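Side-chain contacts in protein SSD1 (Saccharomyces cerevisiae S288C, PDB 7AM1), which binds mRNA and represses its translation as a non-enzymatic pseudonuclease of the RNase II family: residues Q176-D181 with F791-E796; N727-L732 with A818-D823; T737-Y742 with G754-V759; S744-F749 with V906-P911; D787-I792 with P890-A895. All coordinates share one frame; numbering follows the deposited sequence.

Contact 1: Q176-D181 with F791-E796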
# COMPACT_ATOMS: atom_id res chain seq x y z
N GLN A 176 -19.79 -14.08 14.93
CA GLN A 176 -19.66 -13.50 13.59
C GLN A 176 -18.65 -12.36 13.58
O GLN A 176 -17.84 -12.23 12.65
CB GLN A 176 -21.02 -13.02 13.10
CG GLN A 176 -21.04 -12.47 11.68
CD GLN A 176 -20.57 -13.49 10.65
OE1 GLN A 176 -19.70 -13.20 9.83
NE2 GLN A 176 -21.14 -14.68 10.69
N LYS A 177 -18.68 -11.51 14.61
CA LYS A 177 -17.75 -10.39 14.67
C LYS A 177 -16.32 -10.87 14.81
O LYS A 177 -15.41 -10.40 14.11
CB LYS A 177 -18.14 -9.47 15.82
CG LYS A 177 -17.24 -8.25 15.98
CD LYS A 177 -17.14 -7.48 14.68
CE LYS A 177 -16.44 -6.15 14.85
NZ LYS A 177 -16.31 -5.45 13.54
N LYS A 178 -16.10 -11.82 15.72
CA LYS A 178 -14.78 -12.44 15.86
C LYS A 178 -14.31 -13.02 14.53
O LYS A 178 -13.17 -12.79 14.11
CB LYS A 178 -14.84 -13.52 16.95
CG LYS A 178 -13.54 -14.26 17.19
CD LYS A 178 -13.64 -15.17 18.42
CE LYS A 178 -13.49 -14.40 19.72
NZ LYS A 178 -13.27 -15.29 20.89
N ASN A 179 -15.20 -13.73 13.83
CA ASN A 179 -14.83 -14.33 12.55
C ASN A 179 -14.43 -13.26 11.54
O ASN A 179 -13.40 -13.39 10.87
CB ASN A 179 -15.98 -15.15 12.00
CG ASN A 179 -16.18 -16.45 12.74
OD1 ASN A 179 -15.46 -16.76 13.68
ND2 ASN A 179 -17.17 -17.21 12.30
N ASP A 180 -15.23 -12.20 11.43
CA ASP A 180 -14.93 -11.13 10.48
C ASP A 180 -13.63 -10.43 10.84
O ASP A 180 -12.82 -10.11 9.96
CB ASP A 180 -16.07 -10.13 10.43
CG ASP A 180 -17.32 -10.68 9.76
OD1 ASP A 180 -17.23 -11.76 9.12
OD2 ASP A 180 -18.39 -10.04 9.89
N ASP A 181 -13.40 -10.19 12.14
CA ASP A 181 -12.20 -9.48 12.57
C ASP A 181 -10.93 -10.23 12.19
O ASP A 181 -9.95 -9.63 11.75
CB ASP A 181 -12.24 -9.26 14.09
CG ASP A 181 -13.08 -8.06 14.48
OD1 ASP A 181 -13.51 -7.29 13.59
OD2 ASP A 181 -13.34 -7.89 15.70
N PHE A 791 -4.27 -21.62 24.66
CA PHE A 791 -5.62 -21.37 25.16
C PHE A 791 -6.62 -21.35 24.01
O PHE A 791 -6.40 -20.72 22.97
CB PHE A 791 -5.67 -20.04 25.91
CG PHE A 791 -7.05 -19.66 26.38
CD1 PHE A 791 -7.65 -20.36 27.42
CD2 PHE A 791 -7.72 -18.61 25.80
CE1 PHE A 791 -8.91 -20.01 27.86
CE2 PHE A 791 -8.98 -18.25 26.23
CZ PHE A 791 -9.58 -18.95 27.26
N ILE A 792 -7.73 -22.06 24.19
CA ILE A 792 -8.82 -22.07 23.23
C ILE A 792 -10.04 -21.42 23.89
O ILE A 792 -10.64 -22.02 24.79
CB ILE A 792 -9.14 -23.50 22.75
CG1 ILE A 792 -7.95 -24.08 21.99
CG2 ILE A 792 -10.41 -23.51 21.91
CD1 ILE A 792 -7.99 -25.59 21.84
N PRO A 793 -10.42 -20.21 23.49
CA PRO A 793 -11.61 -19.59 24.08
C PRO A 793 -12.82 -20.50 23.93
O PRO A 793 -13.01 -21.13 22.89
CB PRO A 793 -11.77 -18.29 23.28
CG PRO A 793 -10.44 -18.01 22.74
CD PRO A 793 -9.80 -19.34 22.48
N ALA A 794 -13.66 -20.54 24.97
CA ALA A 794 -14.81 -21.43 24.95
C ALA A 794 -15.70 -21.18 23.75
O ALA A 794 -16.22 -22.12 23.14
CB ALA A 794 -15.60 -21.27 26.25
N ASP A 795 -15.90 -19.91 23.38
CA ASP A 795 -16.80 -19.59 22.29
C ASP A 795 -16.25 -19.96 20.92
O ASP A 795 -17.00 -19.89 19.94
CB ASP A 795 -17.15 -18.09 22.32
CG ASP A 795 -15.94 -17.20 22.10
OD1 ASP A 795 -15.33 -17.27 21.01
OD2 ASP A 795 -15.61 -16.41 23.00
N GLU A 796 -14.99 -20.38 20.83
CA GLU A 796 -14.39 -20.75 19.55
C GLU A 796 -14.38 -22.25 19.30
O GLU A 796 -13.85 -22.69 18.28
CB GLU A 796 -12.95 -20.21 19.47
CG GLU A 796 -12.87 -18.70 19.29
CD GLU A 796 -11.45 -18.19 19.14
OE1 GLU A 796 -10.57 -18.96 18.71
OE2 GLU A 796 -11.22 -17.00 19.45
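K178 meets D795 and E796 in a salt-bridge network that ties helix 175-186, from far earlier in the chain, to the loop after strand 777-782 in the C-terminal OB-type part. The two side chains from the loop reach the same ammonium group differently. D795 comes head-on and presents its carboxylate: OD1 accepts from K178 NZ at 2.9 Å through its syn lone pair, and OD2 adds a weak bond to the same NZ at 3.3 Å. E796 runs across the lysine and gives OE2 to NZ at 3.0 Å through its anti lone pair. The lysine chain leaves the helix extended and then bends at chi3 (-79°), which turns NZ in between the acids. A further bond runs from NZ to the backbone O of D762. A second shell fixes the acids: Q172 binds OD2 of D795, Q763 binds OE2 of E796, and R803 forms a salt bridge with E796 OE1. A methionine at K178 would probably leave D795 and E796 facing each other without their shared positive charge. On its apolar side the contact ends at P793, whose CB lies 4.1 Å from K178 NZ.

Contact 2: N727-L732 with A818-D823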
# COMPACT_ATOMS: atom_id res chain seq x y z
N ASN A 727 7.64 -23.74 12.49
CA ASN A 727 7.12 -24.99 11.94
C ASN A 727 6.86 -26.04 13.01
O ASN A 727 5.92 -26.83 12.89
CB ASN A 727 8.07 -25.53 10.87
CG ASN A 727 9.50 -25.67 11.36
OD1 ASN A 727 9.74 -25.92 12.54
ND2 ASN A 727 10.46 -25.52 10.45
N THR A 728 7.67 -26.07 14.08
CA THR A 728 7.49 -27.07 15.13
C THR A 728 6.65 -26.57 16.29
O THR A 728 6.09 -27.38 17.04
CB THR A 728 8.85 -27.53 15.68
OG1 THR A 728 9.53 -26.42 16.29
CG2 THR A 728 9.71 -28.11 14.57
N THR A 729 6.60 -25.26 16.51
CA THR A 729 5.85 -24.66 17.61
C THR A 729 4.48 -24.14 17.20
O THR A 729 3.67 -23.84 18.08
CB THR A 729 6.67 -23.52 18.22
OG1 THR A 729 7.02 -22.59 17.19
CG2 THR A 729 7.94 -24.07 18.87
N GLY A 730 4.22 -24.02 15.90
CA GLY A 730 2.98 -23.46 15.41
C GLY A 730 2.79 -21.99 15.70
O GLY A 730 1.68 -21.49 15.57
N GLN A 731 3.85 -21.28 16.09
CA GLN A 731 3.75 -19.87 16.44
C GLN A 731 5.14 -19.36 16.78
O GLN A 731 6.06 -20.14 17.05
CB GLN A 731 2.80 -19.64 17.62
CG GLN A 731 3.36 -20.10 18.93
CD GLN A 731 2.32 -20.75 19.82
OE1 GLN A 731 2.55 -21.84 20.36
NE2 GLN A 731 1.18 -20.09 19.98
N LEU A 732 5.29 -18.04 16.73
CA LEU A 732 6.51 -17.36 17.11
C LEU A 732 6.23 -16.52 18.35
O LEU A 732 5.08 -16.21 18.67
CB LEU A 732 7.04 -16.46 16.00
CG LEU A 732 7.32 -17.12 14.65
CD1 LEU A 732 7.74 -16.06 13.65
CD2 LEU A 732 8.37 -18.21 14.76
N ALA A 818 10.01 -20.14 23.49
CA ALA A 818 11.06 -19.29 24.04
C ALA A 818 12.41 -19.99 23.99
O ALA A 818 13.41 -19.39 23.59
CB ALA A 818 10.70 -18.90 25.48
N ASN A 819 12.45 -21.25 24.41
CA ASN A 819 13.70 -22.00 24.42
C ASN A 819 14.33 -22.07 23.03
O ASN A 819 15.50 -21.72 22.85
CB ASN A 819 13.46 -23.41 24.96
CG ASN A 819 13.33 -23.44 26.46
OD1 ASN A 819 13.85 -22.57 27.16
ND2 ASN A 819 12.61 -24.43 26.97
N ILE A 820 13.57 -22.53 22.04
CA ILE A 820 14.14 -22.72 20.71
C ILE A 820 14.66 -21.40 20.16
O ILE A 820 15.75 -21.35 19.58
CB ILE A 820 13.11 -23.37 19.77
CG1 ILE A 820 13.74 -23.59 18.39
CG2 ILE A 820 11.86 -22.52 19.64
CD1 ILE A 820 13.28 -24.86 17.70
N GLU A 821 13.89 -20.32 20.32
CA GLU A 821 14.30 -19.04 19.77
C GLU A 821 15.56 -18.51 20.44
O GLU A 821 16.50 -18.08 19.76
CB GLU A 821 13.16 -18.02 19.92
CG GLU A 821 12.00 -18.27 19.00
CD GLU A 821 10.89 -17.26 19.20
OE1 GLU A 821 11.03 -16.40 20.09
OE2 GLU A 821 9.89 -17.32 18.45
N LEU A 822 15.60 -18.53 21.77
CA LEU A 822 16.74 -17.97 22.49
C LEU A 822 18.00 -18.81 22.30
O LEU A 822 19.11 -18.28 22.20
CB LEU A 822 16.40 -17.82 23.97
CG LEU A 822 15.58 -16.57 24.32
CD1 LEU A 822 15.14 -16.62 25.77
CD2 LEU A 822 16.37 -15.30 24.07
N ASP A 823 17.85 -20.14 22.26
CA ASP A 823 19.00 -21.00 22.00
C ASP A 823 19.61 -20.70 20.64
O ASP A 823 20.83 -20.70 20.49
CB ASP A 823 18.59 -22.48 22.10
CG ASP A 823 18.33 -22.92 23.53
OD1 ASP A 823 18.57 -22.13 24.46
OD2 ASP A 823 17.87 -24.07 23.72
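E821 and L732 make the close part of this contact, where helix 814-827 presses against the chain entering strand 732-741. The glutamate runs extended beyond CG, at about a right angle to the leucine side chain, and its OE2 comes to 3.6 Å from L732 CA and 3.9 Å from L732 CB. CG lies beside the backbone N (chi1 -72°), and from there the carboxylate points at the strand. OE2 accepts a hydrogen bond from the backbone N of the next residue, L733, which gives this buried acid oxygen a main-chain partner. L850 and L852 also touch E821.

At the neighbouring I820 the packing is looser and more open to solvent. I820 faces the two threonines without gripping either: its CG2 is 4.3 Å from T729 CG2, and its CD1 stands equally far, 4.3 Å, from OG1 of the exposed T728. T729 spends its hydroxyl inside its own turn, donating to Q731 O at 2.6 Å in the carbonyl plane, which leaves the methyl as the part that meets the isoleucine. G730 follows with positive phi and lets the chain turn. The whole is a helix laid against the turn that joins helix 689-725 to the first strand of the C-terminal OB-type domain.

Contact 3: T737-Y742 with G754-V759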
# COMPACT_ATOMS: atom_id res chain seq x y z
N THR A 737 5.84 -3.64 20.31
CA THR A 737 5.56 -2.36 20.94
C THR A 737 4.06 -2.08 20.87
O THR A 737 3.44 -2.29 19.82
CB THR A 737 6.34 -1.22 20.27
OG1 THR A 737 7.74 -1.45 20.42
CG2 THR A 737 5.96 0.13 20.87
N VAL A 738 3.50 -1.64 21.99
CA VAL A 738 2.09 -1.27 22.05
C VAL A 738 1.91 0.10 21.40
O VAL A 738 2.58 1.06 21.77
CB VAL A 738 1.60 -1.26 23.51
CG1 VAL A 738 0.14 -0.82 23.58
CG2 VAL A 738 1.79 -2.63 24.14
N LEU A 739 0.98 0.18 20.45
CA LEU A 739 0.73 1.42 19.72
C LEU A 739 -0.53 2.14 20.18
O LEU A 739 -0.53 3.37 20.28
CB LEU A 739 0.64 1.12 18.22
CG LEU A 739 0.66 2.31 17.26
CD1 LEU A 739 1.86 3.20 17.51
CD2 LEU A 739 0.65 1.82 15.82
N GLN A 740 -1.59 1.39 20.47
CA GLN A 740 -2.85 1.95 20.96
C GLN A 740 -3.47 0.99 21.95
O GLN A 740 -3.38 -0.23 21.79
CB GLN A 740 -3.83 2.22 19.81
CG GLN A 740 -3.51 3.44 18.94
CD GLN A 740 -3.69 4.76 19.69
OE1 GLN A 740 -4.80 5.26 19.84
NE2 GLN A 740 -2.59 5.31 20.17
N VAL A 741 -4.12 1.54 22.97
CA VAL A 741 -4.82 0.76 23.98
C VAL A 741 -6.31 1.07 23.90
O VAL A 741 -6.70 2.23 23.73
CB VAL A 741 -4.27 1.04 25.39
CG1 VAL A 741 -5.09 0.31 26.44
CG2 VAL A 741 -2.82 0.60 25.49
N TYR A 742 -7.13 0.04 24.02
CA TYR A 742 -8.57 0.17 23.99
C TYR A 742 -9.16 -0.52 25.22
O TYR A 742 -8.43 -1.09 26.04
CB TYR A 742 -9.16 -0.41 22.70
CG TYR A 742 -8.46 0.06 21.44
CD1 TYR A 742 -8.66 1.34 20.94
CD2 TYR A 742 -7.59 -0.78 20.75
CE1 TYR A 742 -8.02 1.77 19.78
CE2 TYR A 742 -6.95 -0.36 19.60
CZ TYR A 742 -7.17 0.91 19.12
OH TYR A 742 -6.52 1.33 17.97
N GLY A 754 7.21 -5.51 9.90
CA GLY A 754 6.38 -4.52 9.23
C GLY A 754 4.90 -4.82 9.30
O GLY A 754 4.20 -4.66 8.29
N ILE A 755 4.41 -5.25 10.46
CA ILE A 755 3.00 -5.53 10.64
C ILE A 755 2.50 -4.85 11.90
O ILE A 755 3.25 -4.55 12.83
CB ILE A 755 2.69 -7.05 10.69
CG1 ILE A 755 3.42 -7.71 11.87
CG2 ILE A 755 3.03 -7.70 9.36
CD1 ILE A 755 3.10 -9.20 12.03
N GLU A 756 1.19 -4.61 11.91
CA GLU A 756 0.47 -4.03 13.03
C GLU A 756 -0.78 -4.86 13.21
O GLU A 756 -1.53 -5.07 12.25
CB GLU A 756 0.12 -2.56 12.76
CG GLU A 756 -0.73 -1.91 13.84
CD GLU A 756 -1.48 -0.68 13.36
OE1 GLU A 756 -1.70 -0.53 12.13
OE2 GLU A 756 -1.85 0.15 14.21
N LYS A 757 -1.00 -5.37 14.42
CA LYS A 757 -2.10 -6.29 14.69
C LYS A 757 -2.68 -6.00 16.06
O LYS A 757 -2.10 -5.27 16.87
CB LYS A 757 -1.64 -7.75 14.59
CG LYS A 757 -1.24 -8.17 13.19
CD LYS A 757 -2.45 -8.43 12.32
CE LYS A 757 -2.15 -8.23 10.84
NZ LYS A 757 -2.49 -6.85 10.38
N ARG A 758 -3.83 -6.61 16.34
CA ARG A 758 -4.61 -6.30 17.52
C ARG A 758 -4.76 -7.52 18.42
O ARG A 758 -5.20 -8.58 17.98
CB ARG A 758 -6.00 -5.78 17.12
CG ARG A 758 -6.94 -5.51 18.28
CD ARG A 758 -8.11 -4.66 17.83
NE ARG A 758 -7.64 -3.36 17.34
CZ ARG A 758 -8.34 -2.55 16.55
NH1 ARG A 758 -9.55 -2.89 16.14
NH2 ARG A 758 -7.81 -1.40 16.17
N VAL A 759 -4.39 -7.35 19.69
CA VAL A 759 -4.63 -8.35 20.72
C VAL A 759 -6.03 -8.14 21.28
O VAL A 759 -6.39 -7.03 21.70
CB VAL A 759 -3.58 -8.25 21.84
CG1 VAL A 759 -3.89 -9.25 22.95
CG2 VAL A 759 -2.18 -8.48 21.28
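R758 and Y742 bury the most surface here, reaching past each other over strand 745-750, which lies between strand 755-760, carrying R758, and strand 732-741, which Y742 directly follows. The three are neighbours in the antiparallel sheet of the C-terminal OB-type domain. The guanidinium and the ring are turned 73° against each other and meet obliquely, R758 NH2 lying 3.7 Å from Y742 CE2 and 3.5 Å from Y742 OH. The arginine bends at chi3 (-62°) to bring its end over to the tyrosine. Both polar ends are directed at one residue of the middle strand: Y742 OH bonds to OD2 of D747, and R758 NE forms a salt bridge with OD1. With a leucine instead of Y742, D747 OD2 would probably lose its hydroxyl partner and the guanidinium the ring that flanks it.

Further along, L739 lays its CD2 methyl 3.4 Å from E756 OE2, the glutamate lying crosswise to it. That carboxylate has its charged partner in K629. L739 and Q740 both face D747 in a classic beta bulge. Chemically, the contact works through a third party: with one donor on each oxygen, the D747 carboxylate is held against turning, and R758's positive charge probably favours its ionised form.

Contact 4: S744-F749 with V906-P911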
# COMPACT_ATOMS: atom_id res chain seq x y z
N SER A 744 -10.95 -3.25 25.54
CA SER A 744 -10.86 -4.70 25.64
C SER A 744 -9.88 -5.27 24.61
O SER A 744 -9.97 -6.46 24.27
CB SER A 744 -12.27 -5.31 25.50
OG SER A 744 -12.25 -6.73 25.54
N SER A 745 -8.94 -4.47 24.14
CA SER A 745 -7.98 -4.89 23.12
C SER A 745 -6.89 -3.83 23.07
O SER A 745 -6.99 -2.77 23.70
CB SER A 745 -8.64 -5.07 21.76
OG SER A 745 -9.23 -3.86 21.30
N PHE A 746 -5.84 -4.13 22.31
CA PHE A 746 -4.79 -3.14 22.08
C PHE A 746 -4.03 -3.54 20.83
O PHE A 746 -3.96 -4.72 20.47
CB PHE A 746 -3.85 -3.01 23.28
CG PHE A 746 -3.17 -4.29 23.70
CD1 PHE A 746 -3.81 -5.21 24.52
CD2 PHE A 746 -1.87 -4.57 23.29
CE1 PHE A 746 -3.18 -6.38 24.92
CE2 PHE A 746 -1.23 -5.75 23.69
CZ PHE A 746 -1.89 -6.65 24.50
N ASP A 747 -3.47 -2.53 20.16
CA ASP A 747 -2.71 -2.74 18.94
C ASP A 747 -1.22 -2.80 19.26
O ASP A 747 -0.71 -2.04 20.09
CB ASP A 747 -2.99 -1.62 17.93
CG ASP A 747 -4.45 -1.57 17.52
OD1 ASP A 747 -5.13 -2.61 17.65
OD2 ASP A 747 -4.91 -0.49 17.07
N VAL A 748 -0.53 -3.71 18.58
CA VAL A 748 0.92 -3.83 18.68
C VAL A 748 1.47 -3.77 17.27
O VAL A 748 0.80 -4.14 16.30
CB VAL A 748 1.35 -5.15 19.38
CG1 VAL A 748 0.84 -5.19 20.81
CG2 VAL A 748 0.84 -6.35 18.59
N PHE A 749 2.70 -3.29 17.14
CA PHE A 749 3.39 -3.36 15.87
C PHE A 749 4.76 -3.97 16.09
O PHE A 749 5.33 -3.91 17.19
CB PHE A 749 3.49 -1.99 15.17
CG PHE A 749 4.34 -0.99 15.88
CD1 PHE A 749 3.90 -0.39 17.05
CD2 PHE A 749 5.57 -0.64 15.37
CE1 PHE A 749 4.68 0.54 17.70
CE2 PHE A 749 6.36 0.29 16.02
CZ PHE A 749 5.92 0.88 17.19
N VAL A 906 -2.35 -12.25 16.76
CA VAL A 906 -1.42 -12.03 17.85
C VAL A 906 -2.13 -12.24 19.18
O VAL A 906 -3.33 -11.98 19.31
CB VAL A 906 -0.80 -10.61 17.81
CG1 VAL A 906 0.15 -10.49 16.63
CG2 VAL A 906 -1.89 -9.55 17.75
N ARG A 907 -1.37 -12.72 20.16
CA ARG A 907 -1.83 -12.89 21.53
C ARG A 907 -0.74 -12.45 22.48
O ARG A 907 0.45 -12.64 22.21
CB ARG A 907 -2.23 -14.34 21.81
CG ARG A 907 -3.37 -14.84 20.95
CD ARG A 907 -3.43 -16.36 20.95
NE ARG A 907 -4.81 -16.82 20.86
CZ ARG A 907 -5.22 -18.04 21.16
NH1 ARG A 907 -4.36 -18.96 21.58
NH2 ARG A 907 -6.51 -18.35 21.05
N ALA A 908 -1.14 -11.85 23.60
CA ALA A 908 -0.20 -11.55 24.67
C ALA A 908 0.19 -12.83 25.40
O ALA A 908 -0.65 -13.69 25.66
CB ALA A 908 -0.79 -10.56 25.66
N LEU A 909 1.48 -12.94 25.71
CA LEU A 909 1.97 -13.99 26.59
C LEU A 909 1.38 -13.78 27.98
O LEU A 909 1.32 -12.66 28.48
CB LEU A 909 3.50 -13.94 26.63
CG LEU A 909 4.25 -15.02 27.40
CD1 LEU A 909 4.15 -16.35 26.68
CD2 LEU A 909 5.71 -14.63 27.62
N ASN A 910 0.90 -14.86 28.58
CA ASN A 910 0.43 -14.79 29.96
C ASN A 910 1.62 -14.72 30.90
O ASN A 910 2.33 -15.71 31.09
CB ASN A 910 -0.45 -16.00 30.29
CG ASN A 910 -1.06 -15.91 31.68
OD1 ASN A 910 -0.66 -15.08 32.50
ND2 ASN A 910 -2.01 -16.79 31.97
N PRO A 911 1.86 -13.57 31.55
CA PRO A 911 3.01 -13.49 32.46
C PRO A 911 2.83 -14.30 33.73
O PRO A 911 3.80 -14.49 34.46
CB PRO A 911 3.12 -11.99 32.76
CG PRO A 911 1.74 -11.48 32.61
CD PRO A 911 1.06 -12.33 31.56
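F746 brings the edge of its ring up to A908, with CZ 4.2 Å from the alanine CB and the methyl lying near the ring plane. The phenylalanine CB does not aim squarely at the other strand; with chi1 at 58° the ring swings across until its far end arrives there. Two residues on, V748 meets V906 methyl to methyl, CG2 to CG2 at 4.3 Å. All four side chains are buried and apolar, and the separations are those of ordinary van der Waals contact.

No hydrogen bond joins the two segments, and V748 and V906 stand 8.6 Å apart between CA atoms, so they face each other through side chains and do not pair edge to edge. Alternation along each strand keeps the polar residues off this surface: D747 and R907, set between the touching residues, both point away. V759, on neighbouring strand 755-760, touches both F746 and V906. L778 lies against F746, and W782 against A908. Strands 745-750 and 903-908 are separated by two others within one antiparallel sheet, yet their side chains meet, as in the hydrophobic interior of a curled, barrel-like OB domain.

Contact 5: D787-I792 with P890-A895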
# COMPACT_ATOMS: atom_id res chain seq x y z
N ASP A 787 -1.66 -21.01 29.83
CA ASP A 787 -0.78 -20.56 28.76
C ASP A 787 -1.61 -19.99 27.61
O ASP A 787 -2.51 -20.67 27.08
CB ASP A 787 0.09 -21.72 28.27
CG ASP A 787 1.21 -21.27 27.34
OD1 ASP A 787 1.24 -20.09 26.94
OD2 ASP A 787 2.07 -22.12 27.02
N SER A 788 -1.33 -18.73 27.24
CA SER A 788 -2.00 -18.10 26.11
C SER A 788 -1.70 -18.83 24.81
O SER A 788 -2.52 -18.80 23.88
CB SER A 788 -1.56 -16.64 25.97
OG SER A 788 -1.91 -15.87 27.10
N ALA A 789 -0.52 -19.44 24.71
CA ALA A 789 -0.12 -20.08 23.46
C ALA A 789 -1.05 -21.23 23.11
O ALA A 789 -1.22 -21.53 21.93
CB ALA A 789 1.33 -20.56 23.56
N THR A 790 -1.63 -21.88 24.10
CA THR A 790 -2.46 -23.06 23.86
C THR A 790 -3.91 -22.83 24.27
O THR A 790 -4.71 -23.78 24.22
CB THR A 790 -1.87 -24.26 24.61
OG1 THR A 790 -1.78 -23.94 26.01
CG2 THR A 790 -0.48 -24.61 24.08
N PHE A 791 -4.27 -21.62 24.66
CA PHE A 791 -5.62 -21.37 25.16
C PHE A 791 -6.62 -21.35 24.01
O PHE A 791 -6.40 -20.72 22.97
CB PHE A 791 -5.67 -20.04 25.91
CG PHE A 791 -7.05 -19.66 26.38
CD1 PHE A 791 -7.65 -20.36 27.42
CD2 PHE A 791 -7.72 -18.61 25.80
CE1 PHE A 791 -8.91 -20.01 27.86
CE2 PHE A 791 -8.98 -18.25 26.23
CZ PHE A 791 -9.58 -18.95 27.26
N ILE A 792 -7.73 -22.06 24.19
CA ILE A 792 -8.82 -22.07 23.23
C ILE A 792 -10.04 -21.42 23.89
O ILE A 792 -10.64 -22.02 24.79
CB ILE A 792 -9.14 -23.50 22.75
CG1 ILE A 792 -7.95 -24.08 21.99
CG2 ILE A 792 -10.41 -23.51 21.91
CD1 ILE A 792 -7.99 -25.59 21.84
N PRO A 890 5.76 -9.06 25.24
CA PRO A 890 5.97 -10.30 24.46
C PRO A 890 4.67 -10.75 23.81
O PRO A 890 3.63 -10.85 24.47
CB PRO A 890 6.47 -11.30 25.51
CG PRO A 890 6.00 -10.78 26.80
CD PRO A 890 5.89 -9.29 26.69
N ILE A 891 4.74 -11.05 22.52
CA ILE A 891 3.57 -11.35 21.70
C ILE A 891 3.79 -12.69 21.00
O ILE A 891 4.85 -12.93 20.42
CB ILE A 891 3.31 -10.24 20.66
CG1 ILE A 891 2.84 -8.95 21.35
CG2 ILE A 891 2.30 -10.69 19.61
CD1 ILE A 891 1.58 -9.11 22.16
N LEU A 892 2.77 -13.54 21.05
CA LEU A 892 2.73 -14.76 20.25
C LEU A 892 2.15 -14.42 18.89
O LEU A 892 1.09 -13.78 18.80
CB LEU A 892 1.89 -15.82 20.96
CG LEU A 892 2.48 -16.32 22.28
CD1 LEU A 892 1.38 -16.75 23.24
CD2 LEU A 892 3.45 -17.46 22.04
N LEU A 893 2.85 -14.82 17.83
CA LEU A 893 2.51 -14.42 16.47
C LEU A 893 2.30 -15.66 15.61
O LEU A 893 3.12 -16.58 15.61
CB LEU A 893 3.62 -13.54 15.87
CG LEU A 893 3.51 -13.18 14.38
CD1 LEU A 893 2.29 -12.31 14.11
CD2 LEU A 893 4.78 -12.49 13.90
N ARG A 894 1.17 -15.68 14.90
CA ARG A 894 0.77 -16.79 14.06
C ARG A 894 0.08 -16.29 12.80
O ARG A 894 -0.52 -15.21 12.79
CB ARG A 894 -0.18 -17.72 14.80
CG ARG A 894 0.34 -19.10 15.00
CD ARG A 894 -0.64 -19.86 15.84
NE ARG A 894 -1.84 -20.22 15.09
CZ ARG A 894 -2.03 -21.39 14.49
NH1 ARG A 894 -3.16 -21.61 13.83
NH2 ARG A 894 -1.10 -22.34 14.54
N ALA A 895 0.12 -17.12 11.76
CA ALA A 895 -0.71 -16.97 10.57
C ALA A 895 -1.70 -18.14 10.53
O ALA A 895 -1.29 -19.30 10.36
CB ALA A 895 0.14 -16.93 9.30
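The flat group that matters here is the peptide joining S788 to A789: the CD1 methyl of L892 sits over one of its faces, 3.6 Å from A789 N. The N-H of that peptide is taken by the D787 carboxylate, whose OD1 accepts it at 2.9 Å in a fairly straight bond (162° at the hydrogen). The donor approaches from well above the carboxylate plane, 62° out of it. The other oxygen, OD2, accepts from the backbone N of A814.

Round the peptide, the leucine fork touches both flanking side chains. CD1 is 3.8 Å from A789 CB and 4.0 Å from S788 CB, while CD2 reaches the same alanine methyl at 4.1 Å. With chi1 at -65°, CG lies beside the leucine's own N and the fork projects from the strand into the loop. S788 keeps its hydroxyl for another partner, the carbonyl O of A908, so that only its CB meets the leucine.

On strand 888-896, the neighbours I891 and L893 turn to V906, whereas L892 faces the loop. The arrangement is an Asx turn, D787 holding the N-H two residues on, in a loop that covers the face of the OB-type sheet turned from its V906 side.

All five contacts involve the C-terminal, OB-type part and lie on the same side of the chain's centre. Contacts 3, 4 and 5 all reach one antiparallel sheet, ordered 755-760, 745-750, 732-741, 888-896, 903-908. Contacts 3 and 4 lie closest, centres 8 Å apart, and contact 5 is 9 Å from contact 4, centre to centre. Contact 2 sits where the sheet's first strand begins, 12 Å from contact 5 between centres, while contact 1 brings in a helix from far earlier in the sequence and overlaps contact 5 at F791 and I792. Contact 3 closes before contact 5 opens, but several others cross along the chain, so the domain is built from interleaved segments.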